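Local coordinates for nitronate monooxygenase family protein (Pseudomonas aeruginosa, PDB 4QIT) that uses molecular oxygen and a bound FMN to oxidise alkyl nitronates, with the toxin propionate 3-nitronate as its best substrate, at residues 25-30 against 75-80; 113-118 against 311-316; 261-266 against 284-289; 276-281 against 329-334. The protein carries 1 engineered substitution. One frame throughout, in Å; residues are numbered along the deposited sequence.

Contact 1 comes first from the N terminus: it joins the loop after strand 21-23 to the end of strand 72-77, bridging two strands of the TIM barrel across the flavin, and closes before the others open. Contact 2 closes the longest loop, from the segment ahead of helix 124-131 to helix 307-320. Contact 3, between helix 258-265 and the segment 284-289 on strand 283-285, falls wholly within that span. Contact 4 crosses both, tying the turn between strands 273-275 and 283-285 to the loop after helix 307-320. Contacts 1 and 4 both reach FMN and nitroethane, while Tyr115 and Thr312 of contact 2 link it to each of them.

Contact 1: residues 25-30 against 75-80; sequences PMLGVS and NLFCHR. With FMN (flavin mononucleotide), chain C; NIE (nitroethane), chain D.
The Pro25 ring lies against the side chain of Asn75, its CB 3.4 Å from Asn75 CB, and the two groups cross at about a right angle. A second touch lies farther along the segments, where Leu27 CD2 meets Phe77 CZ at 3.9 Å; with Leu27 CG anti to the backbone N (chi1 -171°), the branched end reaches the aromatic ring at a slant. Alongside both touches lies the pyrimidine end of the flavin. Asn75 OD1 accepts the hydrogen of FMN N3 at 3.0 Å through a rather bent bond. The Phe77 ring brings its edge to the same nitrogen, with CE1 3.2 Å from FMN N3 and the nitrogen near the ring plane. Phe77 also serves the nitroethane side, its CZ lying 3.2 Å from C1 of nitroethane. From the other segment, the backbone N of Leu27 donates to FMN O4 at 2.8 Å and makes a weaker, longer bond to FMN N5. Met26 covers the flavin face opposite nitroethane, its CB and CG over the C5A-C6 region. Its carbonyl O accepts from both Val29 N and Ser30 N, which curls the loop into a turn on the Met26 side of the flavin. The loop after barrel strand 21-23 and the end of strand 72-77 thus both border the flavin, an arrangement belonging to the FMN site of this TIM barrel. One N-H, that of Leu27, is directed at O4 and weakly at N5, and Asn75 OD1 faces N3-H; together they match the flavin's acceptor and donor pattern and probably fix the ring's position.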
# COMPACT_ATOMS: atom_id res chain seq x y z
N PRO A 25 16.61 11.33 3.69
CA PRO A 25 16.56 12.74 4.09
C PRO A 25 15.18 13.00 4.64
O PRO A 25 14.18 12.50 4.10
CB PRO A 25 16.74 13.50 2.77
CG PRO A 25 16.37 12.53 1.70
CD PRO A 25 16.66 11.15 2.23
N MET A 26 15.13 13.72 5.74
CA MET A 26 13.90 13.93 6.47
C MET A 26 13.91 15.33 7.01
O MET A 26 14.49 15.59 8.06
CB MET A 26 13.78 12.92 7.61
CG MET A 26 13.60 11.47 7.14
SD MET A 26 13.42 10.33 8.52
CE MET A 26 15.14 10.15 9.04
N LEU A 27 13.26 16.25 6.29
CA LEU A 27 13.30 17.64 6.69
C LEU A 27 12.75 17.81 8.10
O LEU A 27 11.64 17.35 8.41
CB LEU A 27 12.56 18.52 5.67
CG LEU A 27 12.71 20.03 5.83
CD1 LEU A 27 14.16 20.48 5.74
CD2 LEU A 27 11.87 20.72 4.76
N GLY A 28 13.56 18.41 8.98
CA GLY A 28 13.20 18.59 10.38
C GLY A 28 13.61 17.45 11.29
O GLY A 28 13.49 17.55 12.51
N VAL A 29 14.10 16.35 10.71
CA VAL A 29 14.47 15.17 11.49
C VAL A 29 15.91 14.72 11.23
O VAL A 29 16.67 14.45 12.17
CB VAL A 29 13.51 14.00 11.24
CG1 VAL A 29 13.99 12.76 11.99
CG2 VAL A 29 12.10 14.37 11.67
N SER A 30 16.31 14.63 9.96
CA SER A 30 17.70 14.34 9.69
C SER A 30 18.57 15.54 10.08
O SER A 30 18.09 16.68 10.14
CB SER A 30 17.93 13.91 8.24
OG SER A 30 17.35 14.80 7.31
N ASN A 75 19.24 16.48 -0.23
CA ASN A 75 17.91 16.39 -0.83
C ASN A 75 17.23 17.74 -0.97
O ASN A 75 17.26 18.57 -0.05
CB ASN A 75 17.06 15.43 0.00
CG ASN A 75 15.65 15.27 -0.52
OD1 ASN A 75 14.73 15.95 -0.06
ND2 ASN A 75 15.47 14.35 -1.46
N LEU A 76 16.60 17.95 -2.13
CA LEU A 76 15.83 19.17 -2.40
C LEU A 76 14.44 18.84 -2.93
O LEU A 76 14.28 17.95 -3.77
CB LEU A 76 16.58 20.07 -3.40
CG LEU A 76 17.93 20.59 -2.90
CD1 LEU A 76 19.07 19.66 -3.32
CD2 LEU A 76 18.20 22.02 -3.36
N PHE A 77 13.45 19.58 -2.46
CA PHE A 77 12.11 19.46 -3.01
C PHE A 77 12.06 20.10 -4.39
O PHE A 77 12.67 21.15 -4.62
CB PHE A 77 11.08 20.14 -2.11
CG PHE A 77 10.95 19.53 -0.74
CD1 PHE A 77 11.62 18.36 -0.41
CD2 PHE A 77 10.13 20.13 0.20
CE1 PHE A 77 11.49 17.82 0.86
CE2 PHE A 77 9.99 19.59 1.47
CZ PHE A 77 10.68 18.43 1.80
N CYS A 78 11.34 19.46 -5.30
CA CYS A 78 11.26 19.90 -6.69
C CYS A 78 9.79 19.91 -7.12
O CYS A 78 9.43 19.48 -8.22
CB CYS A 78 12.07 18.95 -7.57
SG CYS A 78 12.53 19.61 -9.19
N HIS A 79 8.94 20.38 -6.21
CA HIS A 79 7.52 20.53 -6.49
C HIS A 79 7.25 21.65 -7.50
O HIS A 79 8.12 22.49 -7.75
CB HIS A 79 6.77 20.81 -5.18
CG HIS A 79 7.37 21.93 -4.37
ND1 HIS A 79 8.56 21.81 -3.69
CD2 HIS A 79 6.92 23.19 -4.13
CE1 HIS A 79 8.83 22.94 -3.07
NE2 HIS A 79 7.85 23.79 -3.32
N ARG A 80 6.05 21.66 -8.07
CA ARG A 80 5.57 22.82 -8.80
C ARG A 80 5.56 23.99 -7.83
O ARG A 80 5.03 23.86 -6.72
CB ARG A 80 4.15 22.58 -9.31
CG ARG A 80 3.49 23.84 -9.88
CD ARG A 80 2.03 23.59 -10.26
NE ARG A 80 1.25 22.96 -9.19
CZ ARG A 80 0.85 23.59 -8.08
NH1 ARG A 80 1.16 24.87 -7.88
NH2 ARG A 80 0.14 22.93 -7.17
N1 FMN C . 11.61 12.58 1.60
C2 FMN C . 12.16 13.68 0.96
O2 FMN C . 12.39 13.61 -0.24
N3 FMN C . 12.46 14.84 1.64
C4 FMN C . 12.19 14.90 2.99
O4 FMN C . 12.44 15.91 3.64
C4A FMN C . 11.64 13.81 3.64
N5 FMN C . 11.38 13.91 4.98
C5A FMN C . 10.84 12.85 5.67
C6 FMN C . 10.61 12.99 7.03
C7 FMN C . 10.09 11.95 7.76
C7M FMN C . 9.89 12.17 9.24
C8 FMN C . 9.77 10.74 7.13
C8M FMN C . 9.19 9.61 7.92
C9 FMN C . 10.01 10.61 5.76
C9A FMN C . 10.55 11.66 5.01
N10 FMN C . 10.80 11.55 3.64
C10 FMN C . 11.34 12.64 2.96
C1' FMN C . 10.46 10.28 2.90
C2' FMN C . 11.62 9.32 2.79
O2' FMN C . 12.52 9.78 1.82
C3' FMN C . 11.15 7.93 2.37
O3' FMN C . 10.25 7.99 1.28
C4' FMN C . 10.42 7.31 3.54
O4' FMN C . 11.06 7.70 4.75
C5' FMN C . 10.50 5.80 3.41
O5' FMN C . 9.50 5.33 4.27
P FMN C . 9.85 4.69 5.68
O1P FMN C . 11.27 4.20 5.68
O2P FMN C . 8.84 3.61 5.92
O3P FMN C . 9.71 5.81 6.66
N3 NIE D . 8.15 15.15 4.98
C1 NIE D . 8.40 16.51 3.05
C2 NIE D . 8.69 16.38 4.53
O4 NIE D . 8.34 14.14 4.32
O5 NIE D . 7.12 15.19 5.88

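Contact 2: residues 113-118 against 311-316; sequences NIYLSF and ATKALQ
Ile114 and Lys313 slant across one another, so that the touch is made between the end of the isoleucine and the outer part of the lysine's aliphatic chain: Ile114 CD1 lies 4.0 Å from Lys313 CD. CG1 of Ile114 sits between the backbone N and the carbonyl carbon (chi1 56°), and from there its CD1 also lies over one face of the neighbouring Tyr115 ring, 4.0 Å above the plane and displaced toward the rim. One methyl therefore serves both the lysine and the aromatic ring. Tyr115 meets Lys313 through the phenol end rather than the ring face, with OH 3.8 Å from Lys313 CE and 3.9 Å from Lys313 NZ. The lysine chain bends at its third torsion (142°), which carries CE and NZ past the isoleucine toward the tyrosine hydroxyl. These are loose van der Waals contacts; Lys313 is exposed, and its charged end lies beyond the apolar part of the contact. Tyr115 itself is buried, and its side chain is about 6 Å from the bound nitroethane, so the contact borders the nitroethane pocket without lining it. The loop 113-118 runs between helices 86-101 and 124-131, and Phe118 packs on Leu124, Leu125 and Leu128 of helix 124-131. Helix 307-320 shows another face to helix 86-101, where Ala311 meets Leu96 and Leu315 meets Leu99 and Phe100.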
# COMPACT_ATOMS: atom_id res chain seq x y z
N ASN A 113 5.53 31.45 1.10
CA ASN A 113 6.05 30.31 0.35
C ASN A 113 7.30 29.78 1.04
O ASN A 113 8.43 30.03 0.60
CB ASN A 113 6.36 30.75 -1.08
CG ASN A 113 6.68 29.61 -1.98
OD1 ASN A 113 6.51 28.45 -1.62
ND2 ASN A 113 7.15 29.92 -3.19
N ILE A 114 7.11 29.03 2.12
CA ILE A 114 8.22 28.72 3.02
C ILE A 114 9.22 27.70 2.47
O ILE A 114 10.37 27.67 2.90
CB ILE A 114 7.72 28.24 4.38
CG1 ILE A 114 6.80 27.03 4.21
CG2 ILE A 114 7.00 29.36 5.10
CD1 ILE A 114 6.56 26.27 5.52
N TYR A 115 8.78 26.88 1.52
CA TYR A 115 9.67 25.90 0.92
C TYR A 115 9.81 26.20 -0.57
O TYR A 115 8.96 25.78 -1.37
CB TYR A 115 9.11 24.47 1.08
CG TYR A 115 9.08 23.94 2.50
CD1 TYR A 115 9.84 24.51 3.50
CD2 TYR A 115 8.29 22.84 2.81
CE1 TYR A 115 9.81 24.00 4.81
CE2 TYR A 115 8.25 22.33 4.10
CZ TYR A 115 9.01 22.91 5.09
OH TYR A 115 8.97 22.40 6.37
N LEU A 116 10.86 26.91 -0.94
CA LEU A 116 11.07 27.21 -2.35
C LEU A 116 11.49 25.95 -3.09
O LEU A 116 12.39 25.23 -2.65
CB LEU A 116 12.11 28.31 -2.55
CG LEU A 116 11.79 29.67 -1.92
CD1 LEU A 116 12.92 30.65 -2.20
CD2 LEU A 116 10.47 30.20 -2.43
N SER A 117 10.81 25.68 -4.19
CA SER A 117 11.17 24.56 -5.05
C SER A 117 12.51 24.82 -5.72
O SER A 117 12.90 25.97 -5.93
CB SER A 117 10.09 24.37 -6.11
OG SER A 117 10.46 23.34 -7.01
N PHE A 118 13.19 23.73 -6.07
CA PHE A 118 14.41 23.77 -6.86
C PHE A 118 14.10 24.49 -8.17
O PHE A 118 14.98 25.15 -8.76
CB PHE A 118 14.88 22.34 -7.13
CG PHE A 118 16.28 22.24 -7.69
CD1 PHE A 118 17.39 22.60 -6.93
CD2 PHE A 118 16.48 21.76 -8.98
CE1 PHE A 118 18.67 22.49 -7.45
CE2 PHE A 118 17.77 21.65 -9.51
CZ PHE A 118 18.86 22.01 -8.74
N ALA A 311 0.81 27.84 7.60
CA ALA A 311 -0.28 28.04 8.56
C ALA A 311 -0.18 27.01 9.70
O ALA A 311 -0.29 27.35 10.88
CB ALA A 311 -1.65 27.95 7.86
N THR A 312 0.05 25.76 9.34
CA THR A 312 0.16 24.69 10.32
C THR A 312 1.33 24.93 11.26
O THR A 312 1.20 24.71 12.48
CB THR A 312 0.28 23.34 9.61
OG1 THR A 312 -0.93 23.07 8.89
CG2 THR A 312 0.53 22.20 10.61
N LYS A 313 2.47 25.36 10.72
CA LYS A 313 3.63 25.65 11.57
C LYS A 313 3.33 26.73 12.61
O LYS A 313 3.73 26.62 13.77
CB LYS A 313 4.85 26.02 10.72
CG LYS A 313 5.53 24.83 10.10
CD LYS A 313 6.77 25.26 9.34
CE LYS A 313 7.90 24.26 9.49
NZ LYS A 313 9.23 24.92 9.27
N ALA A 314 2.58 27.75 12.20
CA ALA A 314 2.15 28.77 13.15
C ALA A 314 1.29 28.18 14.27
O ALA A 314 1.46 28.53 15.43
CB ALA A 314 1.39 29.88 12.42
N LEU A 315 0.37 27.27 13.92
CA LEU A 315 -0.48 26.64 14.92
C LEU A 315 0.34 25.73 15.83
O LEU A 315 0.14 25.71 17.04
CB LEU A 315 -1.63 25.89 14.25
CG LEU A 315 -2.61 25.19 15.18
CD1 LEU A 315 -3.20 26.16 16.22
CD2 LEU A 315 -3.72 24.51 14.39
N GLN A 316 1.28 24.99 15.24
CA GLN A 316 2.18 24.15 16.00
C GLN A 316 2.96 24.97 17.03
O GLN A 316 3.16 24.53 18.16
CB GLN A 316 3.15 23.42 15.06
CG GLN A 316 2.48 22.31 14.26
CD GLN A 316 3.38 21.73 13.19
OE1 GLN A 316 4.36 22.36 12.79
NE2 GLN A 316 3.06 20.52 12.73

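Contact 3: residues 261-266 against 284-289; sequences REALKG and RGLPNR
With CG anti to its carbonyl carbon (chi1 -52°) and CD1 anti to CA (chi2 174°), the Leu286 side chain stretches out toward helix 258-265 and sets its CD1 methyl beside Ala263 and the start of Leu264. Plain apolar packing of the helix against the segment at strand 283-285 results, in the part of this TIM-barrel enzyme where a small three-stranded antiparallel sheet, made by strands 188-189, 273-275 and 283-285, is added to the barrel. Leu286 CD1 lies 3.8 Å from Ala263 CB, a methyl-to-methyl contact. Because alanine is so short, the leucine comes near the helix backbone, with CD1 3.9 Å from Ala263 C. Leu264 takes part mainly through its backbone, while its side chain passes toward the FMN-binding Thr246. Leu286 is also held by its own backbone, which pairs with that of Gln330, and its side chain touches Arg268. All three touching residues are buried; nitroethane lies about 12 Å from the Leu286 side chain, so this packing is away from the pocket. The helix runs to Lys265; Gly266, the first residue to leave helical angles, makes weak bonds through N to Glu262 O and Ala263 O. Leu286 CD1 also lies 4.0 Å from Leu264 N.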
# COMPACT_ATOMS: atom_id res chain seq x y z
N ARG A 261 9.55 11.24 19.73
CA ARG A 261 10.13 9.96 20.14
C ARG A 261 9.17 9.15 20.99
O ARG A 261 8.97 7.95 20.75
CB ARG A 261 11.46 10.19 20.88
CG ARG A 261 12.50 10.87 20.03
CD ARG A 261 13.67 11.36 20.86
NE ARG A 261 14.54 12.23 20.08
CZ ARG A 261 15.51 11.80 19.28
NH1 ARG A 261 15.76 10.49 19.18
NH2 ARG A 261 16.22 12.67 18.58
N GLU A 262 8.55 9.79 21.98
CA GLU A 262 7.55 9.14 22.83
C GLU A 262 6.37 8.60 22.00
O GLU A 262 5.92 7.47 22.21
CB GLU A 262 7.03 10.11 23.89
CG GLU A 262 5.79 9.65 24.62
CD GLU A 262 5.30 10.67 25.63
OE1 GLU A 262 5.05 11.84 25.24
OE2 GLU A 262 5.16 10.31 26.81
N ALA A 263 5.89 9.41 21.06
CA ALA A 263 4.80 9.02 20.17
C ALA A 263 5.15 7.77 19.37
O ALA A 263 4.35 6.83 19.28
CB ALA A 263 4.47 10.17 19.22
N LEU A 264 6.34 7.77 18.79
CA LEU A 264 6.76 6.68 17.91
C LEU A 264 7.08 5.41 18.69
O LEU A 264 6.91 4.30 18.18
CB LEU A 264 7.93 7.13 17.02
CG LEU A 264 8.50 6.14 16.01
CD1 LEU A 264 7.39 5.62 15.08
CD2 LEU A 264 9.59 6.82 15.22
N LYS A 265 7.52 5.55 19.94
CA LYS A 265 7.80 4.39 20.78
C LYS A 265 6.55 3.73 21.38
O LYS A 265 6.57 2.54 21.70
CB LYS A 265 8.79 4.74 21.90
CG LYS A 265 10.23 4.82 21.40
CD LYS A 265 11.22 4.91 22.54
CE LYS A 265 11.30 6.32 23.11
NZ LYS A 265 12.46 6.46 24.04
N GLY A 266 5.46 4.49 21.51
CA GLY A 266 4.28 4.02 22.22
C GLY A 266 3.19 3.46 21.34
O GLY A 266 3.43 3.12 20.17
N ARG A 284 2.24 10.96 5.26
CA ARG A 284 1.90 9.92 6.21
C ARG A 284 2.54 10.12 7.58
O ARG A 284 3.75 10.27 7.69
CB ARG A 284 2.31 8.55 5.67
CG ARG A 284 1.97 7.41 6.66
CD ARG A 284 2.39 6.01 6.16
NE ARG A 284 1.73 5.68 4.89
CZ ARG A 284 0.45 5.37 4.76
NH1 ARG A 284 -0.36 5.32 5.82
NH2 ARG A 284 -0.03 5.12 3.55
N GLY A 285 1.72 10.09 8.62
CA GLY A 285 2.26 10.15 9.96
C GLY A 285 1.31 9.61 11.00
O GLY A 285 0.30 8.99 10.67
N LEU A 286 1.65 9.86 12.26
CA LEU A 286 0.82 9.41 13.39
C LEU A 286 -0.31 10.43 13.57
O LEU A 286 -0.06 11.59 13.90
CB LEU A 286 1.68 9.32 14.66
CG LEU A 286 2.97 8.50 14.53
CD1 LEU A 286 3.84 8.57 15.78
CD2 LEU A 286 2.66 7.06 14.22
N PRO A 287 -1.56 10.00 13.33
CA PRO A 287 -2.67 10.97 13.26
C PRO A 287 -2.92 11.71 14.58
O PRO A 287 -2.81 11.15 15.68
CB PRO A 287 -3.88 10.10 12.87
CG PRO A 287 -3.47 8.70 13.16
CD PRO A 287 -1.98 8.63 13.00
N ASN A 288 -3.24 12.98 14.43
CA ASN A 288 -3.54 13.84 15.57
C ASN A 288 -4.56 14.89 15.15
O ASN A 288 -5.28 14.70 14.18
CB ASN A 288 -2.26 14.45 16.15
CG ASN A 288 -1.50 15.31 15.16
OD1 ASN A 288 -2.04 15.76 14.15
ND2 ASN A 288 -0.23 15.55 15.46
N ARG A 289 -4.61 16.02 15.85
CA ARG A 289 -5.64 17.02 15.55
C ARG A 289 -5.48 17.72 14.20
O ARG A 289 -6.44 18.28 13.66
CB ARG A 289 -5.77 18.02 16.71
CG ARG A 289 -6.14 17.33 18.01
CD ARG A 289 -6.35 18.33 19.14
NE ARG A 289 -7.46 19.24 18.87
CZ ARG A 289 -7.71 20.32 19.60
NH1 ARG A 289 -6.93 20.62 20.63
NH2 ARG A 289 -8.74 21.11 19.30

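Contact 4: residues 276-281 against 329-334; sequences VTMSGR and AQWAGQ. With FMN (flavin mononucleotide), chain C; NIE (nitroethane), chain D.
The indole of Trp331 is sandwiched between Ala329 on one face and nitroethane on the other, while Met278 reaches its six-membered ring at a slant. Ala329 CB sits 3.4 Å above the ring plane, displaced toward the rim. Over the opposite face lies nitroethane O5, 2.7 Å from Trp331 NE1. The FMN methyl C7M comes in at the edge, near the ring plane, and packs 3.3 Å from Trp331 CB. Met278 approaches from the direction opposite to the tryptophan side chain, and its CG lies 3.6 Å from Trp331 CH2. Its CG is anti to the backbone N (chi1 -177°), and further bends at chi2 and chi3 fold the thioether back so that Met278 CE lies 4.1 Å from Ala329 CA. The methionine thus touches both the indole and the alanine that lies over one of its faces, behind the wall that Trp331 forms for the nitroethane and FMN pockets. Next to it, Ser279 OG accepts from Arg281 N at 3.1 Å, an ST turn that shapes the loop 276-281. That loop joins strands 273-275 and 283-285 of the small antiparallel sheet. Helix 307-320 packs on the contact through Tyr309 and Gln316 and binds Met278 O through Thr312 OG1, and the backbone of segment 329-334 pairs with strand 283-285 where Ala332 meets Arg284.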
# COMPACT_ATOMS: atom_id res chain seq x y z
N VAL A 276 -3.74 15.57 3.99
CA VAL A 276 -3.36 16.73 3.19
C VAL A 276 -3.51 18.03 3.96
O VAL A 276 -3.08 19.08 3.49
CB VAL A 276 -4.17 16.85 1.88
CG1 VAL A 276 -4.00 15.61 1.03
CG2 VAL A 276 -5.65 17.14 2.18
N THR A 277 -4.12 17.97 5.14
CA THR A 277 -4.44 19.20 5.88
C THR A 277 -3.27 19.75 6.70
O THR A 277 -3.28 20.92 7.11
CB THR A 277 -5.69 19.03 6.77
OG1 THR A 277 -5.56 17.83 7.55
CG2 THR A 277 -6.94 18.93 5.90
N MET A 278 -2.25 18.93 6.93
CA MET A 278 -1.04 19.37 7.61
C MET A 278 -0.21 20.32 6.74
O MET A 278 0.21 21.39 7.20
CB MET A 278 -0.19 18.16 8.02
CG MET A 278 1.08 18.49 8.81
SD MET A 278 0.84 18.63 10.59
CE MET A 278 0.45 16.92 10.99
N SER A 279 0.03 19.95 5.49
CA SER A 279 1.00 20.68 4.69
C SER A 279 0.46 21.16 3.35
O SER A 279 1.09 21.97 2.69
CB SER A 279 2.21 19.80 4.42
OG SER A 279 1.86 18.79 3.49
N GLY A 280 -0.68 20.60 2.93
CA GLY A 280 -1.23 20.87 1.62
C GLY A 280 -0.86 19.81 0.59
O GLY A 280 -1.32 19.87 -0.56
N ARG A 281 -0.04 18.85 1.00
CA ARG A 281 0.34 17.72 0.14
C ARG A 281 0.21 16.45 0.97
O ARG A 281 0.56 16.43 2.15
CB ARG A 281 1.78 17.85 -0.36
CG ARG A 281 1.91 18.13 -1.86
CD ARG A 281 3.37 18.19 -2.27
NE ARG A 281 3.58 18.25 -3.71
CZ ARG A 281 3.59 17.19 -4.52
NH1 ARG A 281 3.37 15.99 -4.03
NH2 ARG A 281 3.80 17.35 -5.83
N ALA A 329 3.98 17.49 13.63
CA ALA A 329 4.22 16.66 12.45
C ALA A 329 5.08 15.48 12.89
O ALA A 329 6.31 15.60 13.03
CB ALA A 329 4.91 17.46 11.36
N GLN A 330 4.44 14.34 13.12
CA GLN A 330 5.14 13.15 13.59
C GLN A 330 5.06 12.11 12.50
O GLN A 330 4.28 11.16 12.57
CB GLN A 330 4.54 12.69 14.93
CG GLN A 330 4.80 13.72 16.04
CD GLN A 330 3.95 13.53 17.28
OE1 GLN A 330 2.92 12.88 17.25
NE2 GLN A 330 4.40 14.13 18.39
N TRP A 331 5.87 12.31 11.47
CA TRP A 331 5.83 11.44 10.30
C TRP A 331 6.35 10.03 10.63
O TRP A 331 7.28 9.85 11.40
CB TRP A 331 6.64 12.04 9.16
CG TRP A 331 6.31 13.48 8.83
CD1 TRP A 331 7.17 14.54 8.86
CD2 TRP A 331 5.03 14.00 8.44
NE1 TRP A 331 6.50 15.69 8.49
CE2 TRP A 331 5.20 15.39 8.24
CE3 TRP A 331 3.77 13.43 8.26
CZ2 TRP A 331 4.14 16.21 7.84
CZ3 TRP A 331 2.72 14.26 7.87
CH2 TRP A 331 2.91 15.62 7.66
N ALA A 332 5.72 9.02 10.01
CA ALA A 332 6.08 7.64 10.24
C ALA A 332 5.48 6.77 9.14
O ALA A 332 4.36 7.03 8.70
CB ALA A 332 5.59 7.17 11.61
N GLY A 333 6.24 5.76 8.72
CA GLY A 333 5.79 4.80 7.72
C GLY A 333 4.99 3.66 8.34
O GLY A 333 4.86 3.56 9.57
N GLN A 334 4.49 2.77 7.49
CA GLN A 334 3.60 1.71 7.96
C GLN A 334 4.34 0.60 8.72
O GLN A 334 3.70 -0.28 9.29
CB GLN A 334 2.77 1.15 6.80
CG GLN A 334 1.74 2.14 6.27
CD GLN A 334 0.89 1.56 5.15
OE1 GLN A 334 1.35 0.71 4.40
NE2 GLN A 334 -0.36 2.01 5.06
N1 FMN C . 11.61 12.58 1.60
C2 FMN C . 12.16 13.68 0.96
O2 FMN C . 12.39 13.61 -0.24
N3 FMN C . 12.46 14.84 1.64
C4 FMN C . 12.19 14.90 2.99
O4 FMN C . 12.44 15.91 3.64
C4A FMN C . 11.64 13.81 3.64
N5 FMN C . 11.38 13.91 4.98
C5A FMN C . 10.84 12.85 5.67
C6 FMN C . 10.61 12.99 7.03
C7 FMN C . 10.09 11.95 7.76
C7M FMN C . 9.89 12.17 9.24
C8 FMN C . 9.77 10.74 7.13
C8M FMN C . 9.19 9.61 7.92
C9 FMN C . 10.01 10.61 5.76
C9A FMN C . 10.55 11.66 5.01
N10 FMN C . 10.80 11.55 3.64
C10 FMN C . 11.34 12.64 2.96
C1' FMN C . 10.46 10.28 2.90
C2' FMN C . 11.62 9.32 2.79
O2' FMN C . 12.52 9.78 1.82
C3' FMN C . 11.15 7.93 2.37
O3' FMN C . 10.25 7.99 1.28
C4' FMN C . 10.42 7.31 3.54
O4' FMN C . 11.06 7.70 4.75
C5' FMN C . 10.50 5.80 3.41
O5' FMN C . 9.50 5.33 4.27
P FMN C . 9.85 4.69 5.68
O1P FMN C . 11.27 4.20 5.68
O2P FMN C . 8.84 3.61 5.92
O3P FMN C . 9.71 5.81 6.66
N3 NIE D . 8.15 15.15 4.98
C1 NIE D . 8.40 16.51 3.05
C2 NIE D . 8.69 16.38 4.53
O4 NIE D . 8.34 14.14 4.32
O5 NIE D . 7.12 15.19 5.88